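PDB 4E12: diketoreductase from Acinetobacter baylyi, which reduces dicarbonyl compounds with NADH as an oxidoreductase of the 3-hydroxyacyl-CoA dehydrogenase family. Local coordinates for the interface of chains A and B. Sequence-based numbering; all coordinates share one arbitrary frame. Chains: chain A/B, Diketoreductase.

Contact 1: the interface of chains A and B. Residues chain A 191-192, 195-196; chain B 207, 213, 218, 221.
The hydroxyl OG of A:Ser195 donates to the backbone carbonyl O of A:Tyr191, 2.7 Å away; the methylene CB of A:Ser195 and the carbonyl O of A:Tyr191 both lie near the methyl CD2 of B:Leu207, the former at 4.1 Å. The hydroxyl arrives from above the carbonyl plane, 36° out of it, and ties the first turn of helix 193-209 to the loop leading into it. The other branch of B:Leu207 points elsewhere: CD1 rests on CD2 of A:Leu196 at 3.8 Å and on CG1 of A:Val192 at 3.9 Å, so one leucine fork touches both loop and helix of chain A. A:Leu196 in turn spreads its own fork, its CD1 meeting the CG2 methyl of B:Ile218 at 4.0 Å, the two side chains lying roughly at right angles. A:Val192 holds CG1 opposite the backbone N (chi1 175°), which carries this methyl to the side chain of B:Thr221, where it reaches CG2 at 3.6 Å. Its second methyl, CG2, turns instead to CB of B:Ala213. The forks of these side chains thus spread their contacts over several neighbours, a common way of packing aliphatic groups between subunits. In this two-fold symmetric interface the patch fits the start of helix 193-209 of one chain against the end of the same helix, the loop at B:Ala213 and helix 215-226 of the other chain, contributing apolar packing to the dimer seen in the crystal.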
ATOM      1  N   TYR A 191       5.639  12.471  -7.855  1.00 32.98           N
ATOM      2  CA  TYR A 191       6.803  12.266  -6.986  1.00 27.66           C
ATOM      3  C   TYR A 191       6.859  10.788  -6.574  1.00 29.40           C
ATOM      4  O   TYR A 191       6.593   9.899  -7.395  1.00 27.99           O
ATOM      5  CB  TYR A 191       6.718  13.196  -5.746  1.00 29.01           C
ATOM      6  CG  TYR A 191       6.585  14.671  -6.111  1.00 29.50           C
ATOM      7  CD1 TYR A 191       7.701  15.496  -6.174  1.00 31.75           C
ATOM      8  CD2 TYR A 191       5.343  15.232  -6.393  1.00 33.62           C
ATOM      9  CE1 TYR A 191       7.589  16.863  -6.513  1.00 33.69           C
ATOM     10  CE2 TYR A 191       5.219  16.595  -6.738  1.00 32.38           C
ATOM     11  CZ  TYR A 191       6.348  17.398  -6.793  1.00 34.87           C
ATOM     12  OH  TYR A 191       6.238  18.737  -7.126  1.00 32.99           O
ATOM     13  N   VAL A 192       7.167  10.536  -5.304  1.00 29.25           N
ATOM     14  CA  VAL A 192       7.216   9.184  -4.754  1.00 30.63           C
ATOM     15  C   VAL A 192       5.909   8.782  -4.061  1.00 27.74           C
ATOM     16  O   VAL A 192       5.293   7.777  -4.423  1.00 29.18           O
ATOM     17  CB  VAL A 192       8.400   8.996  -3.763  1.00 27.77           C
ATOM     18  CG1 VAL A 192       8.330   7.620  -3.120  1.00 28.55           C
ATOM     19  CG2 VAL A 192       9.736   9.144  -4.500  1.00 30.60           C
ATOM     20  N   SER A 195       2.851   8.414  -6.181  1.00 27.94           N
ATOM     21  CA  SER A 195       3.101   7.343  -7.131  1.00 27.05           C
ATOM     22  C   SER A 195       2.857   5.996  -6.513  1.00 27.01           C
ATOM     23  O   SER A 195       2.460   5.065  -7.210  1.00 26.55           O
ATOM     24  CB  SER A 195       4.519   7.424  -7.719  1.00 29.13           C
ATOM     25  OG  SER A 195       4.610   8.563  -8.551  1.00 27.97           O
ATOM     26  N   LEU A 196       3.079   5.877  -5.207  1.00 26.41           N
ATOM     27  CA  LEU A 196       2.857   4.608  -4.530  1.00 26.49           C
ATOM     28  C   LEU A 196       1.423   4.465  -4.067  1.00 28.02           C
ATOM     29  O   LEU A 196       0.838   3.387  -4.164  1.00 27.44           O
ATOM     30  CB  LEU A 196       3.767   4.486  -3.310  1.00 23.86           C
ATOM     31  CG  LEU A 196       5.273   4.449  -3.500  1.00 28.07           C
ATOM     32  CD1 LEU A 196       5.904   4.357  -2.121  1.00 26.54           C
ATOM     33  CD2 LEU A 196       5.631   3.224  -4.325  1.00 25.67           C
TER
ATOM     34  N   LEU B 207       9.546   2.984  -9.850  1.00 29.41           N
ATOM     35  CA  LEU B 207      10.364   4.081  -9.322  1.00 27.46           C
ATOM     36  C   LEU B 207      11.824   3.660  -9.205  1.00 29.96           C
ATOM     37  O   LEU B 207      12.729   4.461  -9.449  1.00 31.89           O
ATOM     38  CB  LEU B 207       9.899   4.498  -7.927  1.00 26.35           C
ATOM     39  CG  LEU B 207       8.489   5.053  -7.756  1.00 29.20           C
ATOM     40  CD1 LEU B 207       8.234   5.283  -6.259  1.00 29.60           C
ATOM     41  CD2 LEU B 207       8.393   6.357  -8.548  1.00 30.61           C
ATOM     42  N   ALA B 213      14.268   6.990  -7.443  1.00 33.32           N
ATOM     43  CA  ALA B 213      14.648   7.022  -6.034  1.00 32.93           C
ATOM     44  C   ALA B 213      15.268   5.687  -5.639  1.00 33.33           C
ATOM     45  O   ALA B 213      15.046   4.679  -6.317  1.00 33.76           O
ATOM     46  CB  ALA B 213      13.415   7.291  -5.172  1.00 32.96           C
ATOM     47  N   ILE B 218      12.277   5.109  -1.074  1.00 25.53           N
ATOM     48  CA  ILE B 218      10.917   4.704  -1.431  1.00 28.94           C
ATOM     49  C   ILE B 218      10.234   4.129  -0.187  1.00 28.90           C
ATOM     50  O   ILE B 218       9.091   4.481   0.132  1.00 28.96           O
ATOM     51  CB  ILE B 218      10.968   3.701  -2.607  1.00 30.21           C
ATOM     52  CG1 ILE B 218      11.634   4.387  -3.813  1.00 31.30           C
ATOM     53  CG2 ILE B 218       9.591   3.169  -2.932  1.00 31.80           C
ATOM     54  CD1 ILE B 218      11.899   3.490  -4.995  1.00 29.88           C
ATOM     55  N   THR B 221       9.414   6.787   2.522  1.00 31.98           N
ATOM     56  CA  THR B 221       8.269   7.549   2.068  1.00 31.55           C
ATOM     57  C   THR B 221       6.974   6.827   2.404  1.00 29.88           C
ATOM     58  O   THR B 221       6.025   7.446   2.885  1.00 33.36           O
ATOM     59  CB  THR B 221       8.302   7.793   0.561  1.00 34.49           C
ATOM     60  OG1 THR B 221       9.494   8.506   0.213  1.00 32.73           O
ATOM     61  CG2 THR B 221       7.086   8.598   0.146  1.00 32.75           C
TER

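Contact 2: the interface of chains A and B. Residues chain A 155, 182-183, 192-193; chain B 217-218, 220-221.
Helix 215-226 of chain B, from the C-terminal domain of the 3-hydroxyacyl-CoA dehydrogenase family, packs here against strand 180-183 and the start of helix 193-209 of chain A. Apolar contacts centre on A:Ile182, whose two branches straddle B:Thr221 OG1 and reach on to B:Thr217 and B:Lys220. Its CG2 methyl meets the CG2 methyl of B:Thr217 at 3.6 Å, the side chains passing in opposite directions. The longer branch places CD1 3.7 Å from CE of B:Lys220, alongside the extended aliphatic part of the lysine. On the far side of B:Thr221, the CG2 methyl lies 3.6 Å from CB of A:Leu193 while still touching A:Val192.

Hydrogen bonds within each chain help to fix the groups that face the partner. CG2 of B:Thr221 stands anti to the backbone N, with OG1 beside that N (chi1 -59°); the methyl thus faces A:Val192 and A:Leu193, while the hydroxyl, against A:Ile182, can also donate to the carbonyl O of B:Thr217 at 2.8 Å, one turn earlier. In chain A, the carboxylate oxygen OE2 of A:Glu155 accepts from two successive backbone amides. The bond from A:Leu193 N is nearly straight, at 2.8 Å, and comes almost along the C-O axis, whereas A:Val192 N approaches from above the carboxylate plane. The carboxylate thereby caps the N-terminal end of helix 193-209, whose dipole would probably stabilise its negative charge.

Water-mediated links also cross the boundary here. Water 2 lies 2.9 Å from A:Glu183 N and water 1 lies 2.8 Å from A:Glu183 O, and B:Thr217 OG1 contacts both, so both backbone groups of one strand residue are bridged to the same hydroxyl.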
ATOM      1  N   GLU A 155       9.528  16.189  -0.556  1.00 27.22           N
ATOM      2  CA  GLU A 155      10.015  15.544  -1.762  1.00 30.81           C
ATOM      3  C   GLU A 155      10.702  16.537  -2.662  1.00 34.22           C
ATOM      4  O   GLU A 155      10.071  17.479  -3.152  1.00 35.42           O
ATOM      5  CB  GLU A 155       8.861  14.883  -2.503  1.00 28.39           C
ATOM      6  CG  GLU A 155       8.294  13.705  -1.713  1.00 34.50           C
ATOM      7  CD  GLU A 155       7.013  13.128  -2.305  1.00 36.04           C
ATOM      8  OE1 GLU A 155       6.057  13.895  -2.529  1.00 42.40           O
ATOM      9  OE2 GLU A 155       6.965  11.904  -2.542  1.00 32.31           O
ATOM     10  N   ILE A 182      12.997  13.696   0.958  1.00 30.40           N
ATOM     11  CA  ILE A 182      12.823  12.517   0.136  1.00 29.82           C
ATOM     12  C   ILE A 182      13.448  12.897  -1.176  1.00 28.50           C
ATOM     13  O   ILE A 182      12.911  13.741  -1.903  1.00 27.23           O
ATOM     14  CB  ILE A 182      11.328  12.202  -0.041  1.00 28.62           C
ATOM     15  CG1 ILE A 182      10.697  11.908   1.324  1.00 34.56           C
ATOM     16  CG2 ILE A 182      11.117  11.060  -1.041  1.00 26.17           C
ATOM     17  CD1 ILE A 182      11.352  10.781   2.049  1.00 35.45           C
ATOM     18  N   GLU A 183      14.610  12.313  -1.473  1.00 30.90           N
ATOM     19  CA  GLU A 183      15.394  12.772  -2.615  1.00 31.36           C
ATOM     20  C   GLU A 183      15.101  11.997  -3.901  1.00 37.16           C
ATOM     21  O   GLU A 183      15.444  10.817  -4.020  1.00 37.21           O
ATOM     22  CB  GLU A 183      16.893  12.764  -2.269  1.00 34.15           C
ATOM     23  CG  GLU A 183      17.253  13.686  -1.099  1.00 37.19           C
ATOM     24  CD  GLU A 183      18.736  13.658  -0.714  1.00 44.54           C
ATOM     25  OE1 GLU A 183      19.601  13.782  -1.604  1.00 44.95           O
ATOM     26  OE2 GLU A 183      19.036  13.510   0.485  1.00 53.37           O
ATOM     27  N   VAL A 192       7.167  10.536  -5.304  1.00 29.25           N
ATOM     28  CA  VAL A 192       7.216   9.184  -4.754  1.00 30.63           C
ATOM     29  C   VAL A 192       5.909   8.782  -4.061  1.00 27.74           C
ATOM     30  O   VAL A 192       5.293   7.777  -4.423  1.00 29.18           O
ATOM     31  CB  VAL A 192       8.400   8.996  -3.763  1.00 27.77           C
ATOM     32  CG1 VAL A 192       8.330   7.620  -3.120  1.00 28.55           C
ATOM     33  CG2 VAL A 192       9.736   9.144  -4.500  1.00 30.60           C
ATOM     34  N   LEU A 193       5.479   9.549  -3.062  1.00 28.00           N
ATOM     35  CA  LEU A 193       4.327   9.110  -2.263  1.00 27.49           C
ATOM     36  C   LEU A 193       3.054   8.867  -3.079  1.00 29.23           C
ATOM     37  O   LEU A 193       2.426   7.809  -2.964  1.00 26.66           O
ATOM     38  CB  LEU A 193       4.035  10.101  -1.141  1.00 29.36           C
ATOM     39  CG  LEU A 193       2.813   9.725  -0.310  1.00 30.27           C
ATOM     40  CD1 LEU A 193       2.943   8.324   0.300  1.00 31.14           C
ATOM     41  CD2 LEU A 193       2.607  10.783   0.749  1.00 31.47           C
TER
ATOM     42  N   THR B 217      14.766   5.242   0.160  1.00 28.54           N
ATOM     43  CA  THR B 217      13.960   6.436   0.055  1.00 27.35           C
ATOM     44  C   THR B 217      12.492   6.090  -0.219  1.00 28.65           C
ATOM     45  O   THR B 217      11.572   6.699   0.334  1.00 31.17           O
ATOM     46  CB  THR B 217      14.498   7.318  -1.071  1.00 28.01           C
ATOM     47  OG1 THR B 217      15.831   7.699  -0.747  1.00 32.72           O
ATOM     48  CG2 THR B 217      13.666   8.564  -1.231  1.00 28.14           C
ATOM     49  N   ILE B 218      12.277   5.109  -1.074  1.00 25.53           N
ATOM     50  CA  ILE B 218      10.917   4.704  -1.431  1.00 28.94           C
ATOM     51  C   ILE B 218      10.234   4.129  -0.187  1.00 28.90           C
ATOM     52  O   ILE B 218       9.091   4.481   0.132  1.00 28.96           O
ATOM     53  CB  ILE B 218      10.968   3.701  -2.607  1.00 30.21           C
ATOM     54  CG1 ILE B 218      11.634   4.387  -3.813  1.00 31.30           C
ATOM     55  CG2 ILE B 218       9.591   3.169  -2.932  1.00 31.80           C
ATOM     56  CD1 ILE B 218      11.899   3.490  -4.995  1.00 29.88           C
ATOM     57  N   LYS B 220      11.000   4.615   3.126  1.00 34.98           N
ATOM     58  CA  LYS B 220      10.721   5.581   4.192  1.00 30.98           C
ATOM     59  C   LYS B 220       9.530   6.476   3.806  1.00 35.08           C
ATOM     60  O   LYS B 220       8.698   6.840   4.646  1.00 31.22           O
ATOM     61  CB  LYS B 220      11.964   6.393   4.616  1.00 33.27           C
ATOM     62  CG  LYS B 220      12.509   7.390   3.619  1.00 44.19           C
ATOM     63  CD  LYS B 220      13.737   8.114   4.205  1.00 50.29           C
ATOM     64  CE  LYS B 220      14.375   9.057   3.187  1.00 55.10           C
ATOM     65  NZ  LYS B 220      15.590   9.721   3.724  1.00 64.75           N
ATOM     66  N   THR B 221       9.414   6.787   2.522  1.00 31.98           N
ATOM     67  CA  THR B 221       8.269   7.549   2.068  1.00 31.55           C
ATOM     68  C   THR B 221       6.974   6.827   2.404  1.00 29.88           C
ATOM     69  O   THR B 221       6.025   7.446   2.885  1.00 33.36           O
ATOM     70  CB  THR B 221       8.302   7.793   0.561  1.00 34.49           C
ATOM     71  OG1 THR B 221       9.494   8.506   0.213  1.00 32.73           O
ATOM     72  CG2 THR B 221       7.086   8.598   0.146  1.00 32.75           C
TER
HETATM   73  O   HOH W   1      16.618   8.339  -3.681  1.00 38.08           O
HETATM   74  O   HOH W   2      15.937  10.428   0.234  1.00 40.11           O

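Contact 1 and contact 2 are neighbouring parts of one continuous surface, the centres of their C-alpha atoms lying about 5 Å apart. A:Val192, B:Ile218 and B:Thr221 belong to both, and helices 193-209 and 215-226 run through each. Contact 1 extends the surface towards the end of helix 193-209 of chain B, whereas contact 2 extends it to strands 153-158 and 180-183 of chain A. One helix of chain B therefore bears on both the strand region and the helical region of its partner. Two-fold symmetry repeats both patches with the chains exchanged, consistent with a reciprocal dimer.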